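Local coordinates for S-adenosylmethionine:tRNA ribosyltransferase-isomerase (Thermus thermophilus, PDB 1WDI), which probably transfers and isomerises the ribose of S-adenosylmethionine onto preQ1-modified tRNA, giving epoxyqueuosine in the queuosine pathway, at residues A[10-13]-A[14-17]; A[41-44]-A[45-49]; A[314-318]-A[319-323]; A[326-330]-A[331-335]. All blocks are in the same frame, centred on the assembly; numbering follows the deposited sequence.

Contact 1: A[10-13]-A[14-17]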
loop_
_atom_site.group_PDB
_atom_site.type_symbol
_atom_site.label_atom_id
_atom_site.label_comp_id
_atom_site.label_asym_id
_atom_site.label_seq_id
_atom_site.Cartn_x
_atom_site.Cartn_y
_atom_site.Cartn_z
ATOM N N HIS A 10 -18.647 5.410 -15.827
ATOM C CA HIS A 10 -18.449 4.353 -16.805
ATOM C C HIS A 10 -16.974 4.122 -17.098
ATOM O O HIS A 10 -16.269 5.028 -17.547
ATOM C CB HIS A 10 -19.184 4.685 -18.108
ATOM C CG HIS A 10 -18.987 3.664 -19.184
ATOM N ND1 HIS A 10 -19.409 2.358 -19.057
ATOM C CD2 HIS A 10 -18.375 3.747 -20.389
ATOM C CE1 HIS A 10 -19.063 1.679 -20.136
ATOM N NE2 HIS A 10 -18.434 2.497 -20.959
ATOM N N LEU A 11 -16.515 2.903 -16.835
ATOM C CA LEU A 11 -15.128 2.538 -17.083
ATOM C C LEU A 11 -15.043 1.418 -18.109
ATOM O O LEU A 11 -15.265 0.251 -17.782
ATOM C CB LEU A 11 -14.444 2.082 -15.789
ATOM C CG LEU A 11 -13.015 1.558 -15.976
ATOM C CD1 LEU A 11 -12.152 2.643 -16.615
ATOM C CD2 LEU A 11 -12.431 1.127 -14.636
ATOM N N PRO A 12 -14.724 1.759 -19.367
ATOM C CA PRO A 12 -14.621 0.718 -20.392
ATOM C C PRO A 12 -13.652 -0.342 -19.884
ATOM O O PRO A 12 -12.520 -0.029 -19.517
ATOM C CB PRO A 12 -14.075 1.478 -21.600
ATOM C CG PRO A 12 -14.652 2.846 -21.423
ATOM C CD PRO A 12 -14.462 3.092 -19.937
ATOM N N PRO A 13 -14.087 -1.608 -19.837
ATOM C CA PRO A 13 -13.223 -2.688 -19.356
ATOM C C PRO A 13 -11.858 -2.715 -20.043
ATOM O O PRO A 13 -10.871 -3.162 -19.454
ATOM C CB PRO A 13 -14.043 -3.940 -19.655
ATOM C CG PRO A 13 -15.454 -3.453 -19.529
ATOM C CD PRO A 13 -15.400 -2.132 -20.253
ATOM N N GLU A 14 -11.812 -2.231 -21.282
ATOM C CA GLU A 14 -10.580 -2.210 -22.066
ATOM C C GLU A 14 -9.525 -1.267 -21.500
ATOM O O GLU A 14 -8.329 -1.472 -21.710
ATOM C CB GLU A 14 -10.868 -1.801 -23.518
ATOM C CG GLU A 14 -11.985 -2.579 -24.186
ATOM C CD GLU A 14 -13.356 -1.992 -23.909
ATOM O OE1 GLU A 14 -14.367 -2.664 -24.205
ATOM O OE2 GLU A 14 -13.423 -0.855 -23.406
ATOM N N GLN A 15 -9.963 -0.233 -20.790
ATOM C CA GLN A 15 -9.024 0.731 -20.232
ATOM C C GLN A 15 -8.436 0.341 -18.883
ATOM O O GLN A 15 -7.743 1.132 -18.250
ATOM C CB GLN A 15 -9.670 2.117 -20.167
ATOM C CG GLN A 15 -9.867 2.714 -21.552
ATOM C CD GLN A 15 -10.511 4.080 -21.538
ATOM O OE1 GLN A 15 -9.946 5.046 -21.025
ATOM N NE2 GLN A 15 -11.704 4.170 -22.111
ATOM N N ILE A 16 -8.712 -0.882 -18.445
ATOM C CA ILE A 16 -8.149 -1.371 -17.196
ATOM C C ILE A 16 -6.866 -2.087 -17.600
ATOM O O ILE A 16 -6.901 -3.199 -18.130
ATOM C CB ILE A 16 -9.110 -2.338 -16.482
ATOM C CG1 ILE A 16 -10.353 -1.569 -16.031
ATOM C CG2 ILE A 16 -8.410 -2.988 -15.287
ATOM C CD1 ILE A 16 -11.383 -2.404 -15.299
ATOM N N ALA A 17 -5.738 -1.425 -17.362
ATOM C CA ALA A 17 -4.422 -1.939 -17.726
ATOM C C ALA A 17 -4.164 -3.402 -17.370
ATOM O O ALA A 17 -4.288 -3.806 -16.213
ATOM C CB ALA A 17 -3.339 -1.059 -17.109
HETATM O O HOH W 1 -8.880 -4.752 -19.683
#
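Pro12 and Gln15 are joined first through the main chain, the carbonyl O of Pro12 accepting from Gln15 N at 2.9 Å. One residue on, Ile16 N reaches Pro13 O at 3.3 Å, a longer bond of the same i to i+3 spacing. A water bridges Pro13 O and Ile16 O, donating to both, with Pro13 O 2.6 Å from the water oxygen. Two such steps in succession make a short 3-10 turn, entered through a Pro-Pro pair whose rings leave neither residue an N-H to donate.

The apolar contact lies between Leu11 and Ile16, whose side chains cross at about a right angle. Leu11 sends CD2 against both CG1 and CD1 of Ile16, CG1 lying 3.7 Å from CD2, an approach set by a chi1 of 175° that turns the leucine CG away from its own N. Leu11 also rests on Leu303 and Phe335, while Pro12 touches Val329 of helix 318-330.

Longer side chains flank the proline rings. The Gln15 chain runs extended beside Pro12, pointing the same way. That of Glu14 lies alongside Pro13, and its bend at chi2 (86°) carries OE2 back to Pro12 CB at 3.0 Å.

Contact 2: A[41-44]-A[45-49]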
loop_
_atom_site.group_PDB
_atom_site.type_symbol
_atom_site.label_atom_id
_atom_site.label_comp_id
_atom_site.label_asym_id
_atom_site.label_seq_id
_atom_site.Cartn_x
_atom_site.Cartn_y
_atom_site.Cartn_z
ATOM N N ALA A 41 -3.544 19.009 -16.185
ATOM C CA ALA A 41 -2.407 19.001 -17.085
ATOM C C ALA A 41 -2.273 17.534 -17.452
ATOM O O ALA A 41 -2.340 16.669 -16.580
ATOM C CB ALA A 41 -1.145 19.495 -16.374
ATOM N N HIS A 42 -2.127 17.250 -18.741
ATOM C CA HIS A 42 -1.976 15.877 -19.196
ATOM C C HIS A 42 -0.487 15.644 -19.398
ATOM O O HIS A 42 0.096 16.068 -20.397
ATOM C CB HIS A 42 -2.765 15.668 -20.490
ATOM C CG HIS A 42 -4.243 15.815 -20.306
ATOM N ND1 HIS A 42 -4.982 14.953 -19.524
ATOM C CD2 HIS A 42 -5.109 16.764 -20.739
ATOM C CE1 HIS A 42 -6.236 15.366 -19.478
ATOM N NE2 HIS A 42 -6.340 16.463 -20.207
ATOM N N LYS A 43 0.118 14.974 -18.421
ATOM C CA LYS A 43 1.550 14.707 -18.423
ATOM C C LYS A 43 1.880 13.226 -18.331
ATOM O O LYS A 43 1.074 12.356 -18.673
ATOM C CB LYS A 43 2.198 15.422 -17.228
ATOM C CG LYS A 43 2.074 16.947 -17.247
ATOM C CD LYS A 43 3.128 17.566 -18.157
ATOM C CE LYS A 43 2.873 19.052 -18.378
ATOM N NZ LYS A 43 3.969 19.678 -19.177
ATOM N N ARG A 44 3.098 12.965 -17.877
ATOM C CA ARG A 44 3.591 11.617 -17.658
ATOM C C ARG A 44 4.186 11.645 -16.260
ATOM O O ARG A 44 4.504 12.716 -15.745
ATOM C CB ARG A 44 4.636 11.249 -18.722
ATOM C CG ARG A 44 3.955 10.869 -20.034
ATOM C CD ARG A 44 4.873 10.588 -21.213
ATOM N NE ARG A 44 4.047 10.097 -22.315
ATOM C CZ ARG A 44 4.457 9.915 -23.563
ATOM N NH1 ARG A 44 5.710 10.183 -23.909
ATOM N NH2 ARG A 44 3.605 9.468 -24.472
ATOM N N VAL A 45 4.298 10.485 -15.628
ATOM C CA VAL A 45 4.857 10.423 -14.285
ATOM C C VAL A 45 6.245 11.051 -14.236
ATOM O O VAL A 45 6.608 11.697 -13.252
ATOM C CB VAL A 45 4.937 8.957 -13.785
ATOM C CG1 VAL A 45 5.677 8.894 -12.452
ATOM C CG2 VAL A 45 3.528 8.387 -13.637
ATOM N N ARG A 46 7.022 10.881 -15.303
ATOM C CA ARG A 46 8.365 11.450 -15.320
ATOM C C ARG A 46 8.352 12.978 -15.200
ATOM O O ARG A 46 9.378 13.589 -14.902
ATOM C CB ARG A 46 9.114 11.035 -16.595
ATOM C CG ARG A 46 8.673 11.755 -17.856
ATOM C CD ARG A 46 9.558 11.365 -19.038
ATOM N NE ARG A 46 10.982 11.442 -18.712
ATOM C CZ ARG A 46 11.666 12.568 -18.527
ATOM N NH1 ARG A 46 11.066 13.746 -18.632
ATOM N NH2 ARG A 46 12.962 12.514 -18.237
ATOM N N ASP A 47 7.191 13.596 -15.414
ATOM C CA ASP A 47 7.089 15.053 -15.321
ATOM C C ASP A 47 6.809 15.564 -13.918
ATOM O O ASP A 47 6.725 16.774 -13.696
ATOM C CB ASP A 47 6.001 15.573 -16.259
ATOM C CG ASP A 47 6.354 15.373 -17.705
ATOM O OD1 ASP A 47 7.486 15.725 -18.068
ATOM O OD2 ASP A 47 5.507 14.868 -18.471
ATOM N N LEU A 48 6.670 14.643 -12.972
ATOM C CA LEU A 48 6.392 15.000 -11.585
ATOM C C LEU A 48 7.262 16.137 -11.023
ATOM O O LEU A 48 6.751 17.027 -10.341
ATOM C CB LEU A 48 6.517 13.753 -10.699
ATOM C CG LEU A 48 6.203 13.901 -9.205
ATOM C CD1 LEU A 48 4.756 14.364 -9.011
ATOM C CD2 LEU A 48 6.440 12.558 -8.507
ATOM N N PRO A 49 8.580 16.137 -11.315
ATOM C CA PRO A 49 9.459 17.197 -10.801
ATOM C C PRO A 49 8.971 18.614 -11.121
ATOM O O PRO A 49 9.197 19.552 -10.350
ATOM C CB PRO A 49 10.803 16.881 -11.462
ATOM C CG PRO A 49 10.761 15.389 -11.592
ATOM C CD PRO A 49 9.353 15.168 -12.110
#
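Asp47 reaches back to Arg44 through both its backbone and its carboxylate. Asp47 N donates to Arg44 O at 2.8 Å, while Asp47 OD2 accepts from Arg44 N at 3.1 Å. This second N-H comes to the anti side of the carboxylate, 19° out of its plane, and the bond is moderately bent, at 143°. The aspartate CG sits beside its own backbone N (chi1 -67°), which carries OD2 back over the turn.

Lys43 adds the next contacts, its aliphatic chain crossing the aspartate at about a right angle. Its CB and CD each lie 3.6 Å from Asp47 OD2, whereas the amine NZ stays 5.1 Å from that oxygen: the charges are opposite but not in contact. A long, weak ion pair links Lys43 NZ to Glu50 instead.

The paired bonds mark the junction where strand 40-44 ends and a 3-10 turn leads toward the short helical segment 48-51. Were Asp47 an alanine, Arg44 N would probably lose its side-chain acceptor, leaving the backbone bonds to hold the turn.

Farther out, Leu48 N bonds to Val45 O at 3.0 Å, continuing the turn. The buried Val45 packs on Leu193 of helix 191-199, and backbone bonds from Lys43 to Leu29 and from Val45 to Ala27 hold the incoming chain beside strand 28-32.

Contact 3: A[314-318]-A[319-323]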
loop_
_atom_site.group_PDB
_atom_site.type_symbol
_atom_site.label_atom_id
_atom_site.label_comp_id
_atom_site.label_asym_id
_atom_site.label_seq_id
_atom_site.Cartn_x
_atom_site.Cartn_y
_atom_site.Cartn_z
ATOM N N ALA A 314 -12.792 12.481 -1.053
ATOM C CA ALA A 314 -12.710 13.253 0.183
ATOM C C ALA A 314 -11.601 14.294 0.095
ATOM O O ALA A 314 -11.695 15.373 0.675
ATOM C CB ALA A 314 -12.456 12.319 1.375
ATOM N N PHE A 315 -10.551 13.965 -0.647
ATOM C CA PHE A 315 -9.415 14.865 -0.795
ATOM C C PHE A 315 -9.645 15.931 -1.865
ATOM O O PHE A 315 -9.403 17.115 -1.640
ATOM C CB PHE A 315 -8.164 14.059 -1.150
ATOM C CG PHE A 315 -6.895 14.847 -1.052
ATOM C CD1 PHE A 315 -6.403 15.244 0.191
ATOM C CD2 PHE A 315 -6.197 15.212 -2.199
ATOM C CE1 PHE A 315 -5.233 15.996 0.292
ATOM C CE2 PHE A 315 -5.026 15.966 -2.107
ATOM C CZ PHE A 315 -4.544 16.357 -0.862
ATOM N N LEU A 316 -10.130 15.506 -3.024
ATOM C CA LEU A 316 -10.359 16.418 -4.144
ATOM C C LEU A 316 -11.772 16.996 -4.272
ATOM O O LEU A 316 -11.962 18.021 -4.927
ATOM C CB LEU A 316 -9.991 15.699 -5.447
ATOM C CG LEU A 316 -10.277 16.374 -6.795
ATOM C CD1 LEU A 316 -9.574 17.710 -6.871
ATOM C CD2 LEU A 316 -9.826 15.450 -7.927
ATOM N N GLY A 317 -12.748 16.347 -3.642
ATOM C CA GLY A 317 -14.134 16.782 -3.750
ATOM C C GLY A 317 -14.835 15.759 -4.639
ATOM O O GLY A 317 -14.318 15.403 -5.701
ATOM N N ARG A 318 -16.008 15.287 -4.228
ATOM C CA ARG A 318 -16.714 14.270 -5.001
ATOM C C ARG A 318 -17.040 14.648 -6.446
ATOM O O ARG A 318 -16.708 13.905 -7.369
ATOM C CB ARG A 318 -17.998 13.841 -4.276
ATOM C CG ARG A 318 -18.731 12.693 -4.967
ATOM C CD ARG A 318 -19.913 12.160 -4.146
ATOM N NE ARG A 318 -20.868 13.208 -3.788
ATOM C CZ ARG A 318 -20.821 13.919 -2.663
ATOM N NH1 ARG A 318 -19.863 13.698 -1.766
ATOM N NH2 ARG A 318 -21.727 14.864 -2.436
ATOM N N GLU A 319 -17.685 15.791 -6.646
ATOM C CA GLU A 319 -18.050 16.223 -7.991
ATOM C C GLU A 319 -16.816 16.453 -8.869
ATOM O O GLU A 319 -16.775 15.976 -9.997
ATOM C CB GLU A 319 -18.913 17.492 -7.919
ATOM C CG GLU A 319 -19.272 18.133 -9.262
ATOM C CD GLU A 319 -19.845 17.148 -10.280
ATOM O OE1 GLU A 319 -20.500 16.166 -9.876
ATOM O OE2 GLU A 319 -19.649 17.371 -11.498
ATOM N N ARG A 320 -15.812 17.163 -8.358
ATOM C CA ARG A 320 -14.604 17.406 -9.147
ATOM C C ARG A 320 -13.868 16.102 -9.444
ATOM O O ARG A 320 -13.256 15.949 -10.508
ATOM C CB ARG A 320 -13.660 18.393 -8.437
ATOM C CG ARG A 320 -12.376 18.659 -9.225
ATOM C CD ARG A 320 -11.706 19.972 -8.857
ATOM N NE ARG A 320 -12.526 21.123 -9.222
ATOM C CZ ARG A 320 -12.170 22.386 -9.036
ATOM N NH1 ARG A 320 -10.993 22.672 -8.489
ATOM N NH2 ARG A 320 -13.000 23.365 -9.380
ATOM N N THR A 321 -13.929 15.156 -8.511
ATOM C CA THR A 321 -13.278 13.867 -8.711
ATOM C C THR A 321 -13.954 13.094 -9.844
ATOM O O THR A 321 -13.280 12.563 -10.727
ATOM C CB THR A 321 -13.310 13.013 -7.424
ATOM O OG1 THR A 321 -12.505 13.641 -6.420
ATOM C CG2 THR A 321 -12.773 11.613 -7.693
ATOM N N LEU A 322 -15.284 13.032 -9.828
ATOM C CA LEU A 322 -16.007 12.324 -10.885
ATOM C C LEU A 322 -15.761 12.993 -12.244
ATOM O O LEU A 322 -15.638 12.322 -13.265
ATOM C CB LEU A 322 -17.509 12.290 -10.574
ATOM C CG LEU A 322 -17.877 11.592 -9.257
ATOM C CD1 LEU A 322 -19.390 11.595 -9.074
ATOM C CD2 LEU A 322 -17.344 10.169 -9.266
ATOM N N GLU A 323 -15.695 14.319 -12.254
ATOM C CA GLU A 323 -15.439 15.056 -13.487
ATOM C C GLU A 323 -14.066 14.665 -14.052
ATOM O O GLU A 323 -13.936 14.349 -15.235
ATOM C CB GLU A 323 -15.477 16.564 -13.216
ATOM C CG GLU A 323 -16.878 17.135 -13.033
ATOM C CD GLU A 323 -16.871 18.505 -12.386
ATOM O OE1 GLU A 323 -15.788 19.124 -12.306
ATOM O OE2 GLU A 323 -17.949 18.965 -11.957
#
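Gly317 O is gripped twice by Thr321, once by the hydroxyl and once by the backbone. Thr321 OG1 donates to Gly317 O at 2.6 Å from well above the carbonyl plane, and Thr321 N donates to the same oxygen at 2.8 Å, tilted only 20° from that plane. The hydroxyl gets there because OG1 sits beside the threonine's own backbone N, anti to its carbonyl carbon (chi1 -66°). The next helical step is straighter: Leu322 N meets Arg318 O at 3.0 Å with an N-H...O angle of 165°.

Gly317 joins two helices, leaving helix 307-316 with positive phi and standing as N-cap of helix 318-330. Any side chain at these backbone angles would collide with the carbonyl oxygen of Leu316, so glycine is needed.

Leu316 packs against the first turn of the second helix. Its CD1 touches the aliphatic part of Arg320, 3.7 Å from Arg320 CD, the two side chains crossing at about a right angle. Its CB lies 3.4 Å from Thr321 OG1, with CD2 close to the same oxygen, and Leu316 also rests on Ile344 of strand 341-344. The guanidinium of Arg320 passes beyond the leucine to the backbone carbonyls of Tyr33 and Gly36.

Chemically, the threonine hydroxyl spends its proton inside the first turn of its own helix, so that this buried polar group is satisfied locally while its flank faces leucine.

Contact 4: A[326-330]-A[331-335]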
loop_
_atom_site.group_PDB
_atom_site.type_symbol
_atom_site.label_atom_id
_atom_site.label_comp_id
_atom_site.label_asym_id
_atom_site.label_seq_id
_atom_site.Cartn_x
_atom_site.Cartn_y
_atom_site.Cartn_z
ATOM N N ARG A 326 -14.106 11.161 -15.456
ATOM C CA ARG A 326 -14.792 11.068 -16.740
ATOM C C ARG A 326 -13.832 11.574 -17.814
ATOM O O ARG A 326 -13.752 11.007 -18.900
ATOM C CB ARG A 326 -16.070 11.910 -16.721
ATOM C CG ARG A 326 -17.320 11.128 -17.077
ATOM C CD ARG A 326 -18.443 11.399 -16.086
ATOM N NE ARG A 326 -18.770 12.819 -16.001
ATOM C CZ ARG A 326 -19.236 13.401 -14.903
ATOM N NH1 ARG A 326 -19.429 12.676 -13.805
ATOM N NH2 ARG A 326 -19.493 14.701 -14.895
ATOM N N LEU A 327 -13.091 12.632 -17.499
ATOM C CA LEU A 327 -12.121 13.188 -18.436
ATOM C C LEU A 327 -11.038 12.146 -18.711
ATOM O O LEU A 327 -10.639 11.941 -19.855
ATOM C CB LEU A 327 -11.472 14.459 -17.866
ATOM C CG LEU A 327 -10.412 15.115 -18.771
ATOM C CD1 LEU A 327 -11.092 15.619 -20.047
ATOM C CD2 LEU A 327 -9.720 16.275 -18.050
ATOM N N ALA A 328 -10.564 11.491 -17.654
ATOM C CA ALA A 328 -9.530 10.465 -17.781
ATOM C C ALA A 328 -10.008 9.370 -18.725
ATOM O O ALA A 328 -9.259 8.910 -19.596
ATOM C CB ALA A 328 -9.204 9.871 -16.417
ATOM N N VAL A 329 -11.255 8.949 -18.548
ATOM C CA VAL A 329 -11.823 7.922 -19.410
ATOM C C VAL A 329 -11.833 8.424 -20.859
ATOM O O VAL A 329 -11.311 7.769 -21.757
ATOM C CB VAL A 329 -13.271 7.571 -18.997
ATOM C CG1 VAL A 329 -13.906 6.652 -20.048
ATOM C CG2 VAL A 329 -13.272 6.887 -17.635
ATOM N N ALA A 330 -12.418 9.600 -21.071
ATOM C CA ALA A 330 -12.507 10.191 -22.404
ATOM C C ALA A 330 -11.143 10.420 -23.059
ATOM O O ALA A 330 -11.020 10.340 -24.281
ATOM C CB ALA A 330 -13.277 11.505 -22.335
ATOM N N GLU A 331 -10.123 10.704 -22.251
ATOM C CA GLU A 331 -8.780 10.953 -22.774
ATOM C C GLU A 331 -7.916 9.707 -22.958
ATOM O O GLU A 331 -6.718 9.806 -23.238
ATOM C CB GLU A 331 -8.046 11.966 -21.888
ATOM C CG GLU A 331 -8.497 13.412 -22.070
ATOM C CD GLU A 331 -8.297 13.918 -23.498
ATOM O OE1 GLU A 331 -7.233 13.643 -24.093
ATOM O OE2 GLU A 331 -9.201 14.602 -24.024
ATOM N N GLY A 332 -8.518 8.535 -22.797
ATOM C CA GLY A 332 -7.782 7.297 -22.988
ATOM C C GLY A 332 -6.821 6.838 -21.896
ATOM O O GLY A 332 -5.980 5.981 -22.153
ATOM N N TYR A 333 -6.925 7.387 -20.688
ATOM C CA TYR A 333 -6.034 6.952 -19.611
ATOM C C TYR A 333 -6.291 5.489 -19.285
ATOM O O TYR A 333 -7.387 4.981 -19.519
ATOM C CB TYR A 333 -6.254 7.765 -18.331
ATOM C CG TYR A 333 -5.619 9.130 -18.333
ATOM C CD1 TYR A 333 -6.176 10.186 -19.060
ATOM C CD2 TYR A 333 -4.454 9.372 -17.606
ATOM C CE1 TYR A 333 -5.587 11.450 -19.054
ATOM C CE2 TYR A 333 -3.858 10.629 -17.598
ATOM C CZ TYR A 333 -4.431 11.662 -18.322
ATOM O OH TYR A 333 -3.847 12.906 -18.298
ATOM N N ARG A 334 -5.279 4.819 -18.747
ATOM C CA ARG A 334 -5.410 3.421 -18.355
ATOM C C ARG A 334 -5.682 3.423 -16.847
ATOM O O ARG A 334 -5.139 4.256 -16.115
ATOM C CB ARG A 334 -4.128 2.650 -18.694
ATOM C CG ARG A 334 -3.856 2.538 -20.202
ATOM C CD ARG A 334 -2.464 1.967 -20.470
ATOM N NE ARG A 334 -1.474 2.703 -19.692
ATOM C CZ ARG A 334 -0.675 2.160 -18.779
ATOM N NH1 ARG A 334 -0.732 0.856 -18.530
ATOM N NH2 ARG A 334 0.158 2.932 -18.088
ATOM N N PHE A 335 -6.529 2.503 -16.396
ATOM C CA PHE A 335 -6.926 2.432 -14.993
ATOM C C PHE A 335 -6.411 1.240 -14.196
ATOM O O PHE A 335 -5.888 0.274 -14.750
ATOM C CB PHE A 335 -8.457 2.461 -14.894
ATOM C CG PHE A 335 -9.069 3.771 -15.308
ATOM C CD1 PHE A 335 -8.857 4.285 -16.585
ATOM C CD2 PHE A 335 -9.844 4.499 -14.413
ATOM C CE1 PHE A 335 -9.406 5.509 -16.959
ATOM C CE2 PHE A 335 -10.397 5.723 -14.777
ATOM C CZ PHE A 335 -10.179 6.232 -16.052
#
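Ala328 and Tyr333 meet where helix 318-330 ends in a Schellman motif. Tyr333 N bonds to Ala328 O at 3.0 Å, and Gly332 N to Val329 O at 3.1 Å; Gly332 takes the C-prime place with the positive phi that favours glycine. Just before it, Glu331 N bonds to Leu327 O at 2.7 Å.

The tight side is aromatic. The edge of the Tyr333 ring lies against Ala328 O, 3.4 Å from CD1, and the ring also touches the alanine methyl. Phe335 brings CZ up to Val329 CG2 at 3.5 Å and to Ala328 CB at 3.8 Å, so that the methyl is shared by both rings. A glycine in place of Tyr333 would probably open a gap beside Ala328 and leave His42 ND1 without its hydroxyl partner.

The looser side belongs to the exposed side chain of Glu331, which runs alongside Leu327 with CG no nearer than 4.0 Å to CD1.

Around this helix end, Leu327 rests on strands 28-32 and 40-44, and Arg28 lies by the Tyr333 ring as a cation-pi partner. Both aromatic rings also meet Phe301, in the loop after strand 296-300.

In the fold
From the N terminus, contact 1 closes a short turn in the loop ahead of strand 28-32, and contact 2 turns the chain from strand 40-44 toward the short helical segment 48-51. Much later, contacts 3 and 4 mark the two ends of helix 318-330. All four follow in series, none enclosing or crossing another. Contact 4 meets contacts 1 and 2 in space: Phe335 N lies 2.6 Å from Gln15 O of contact 1, and Tyr333 OH lies 2.6 Å from His42 ND1 of contact 2, both probable hydrogen bonds. The loop just after the helix is thus tied to the N-terminal loop and to an edge of the mixed sheet, while contact 3 lies about 15 Å from contact 4 between centres.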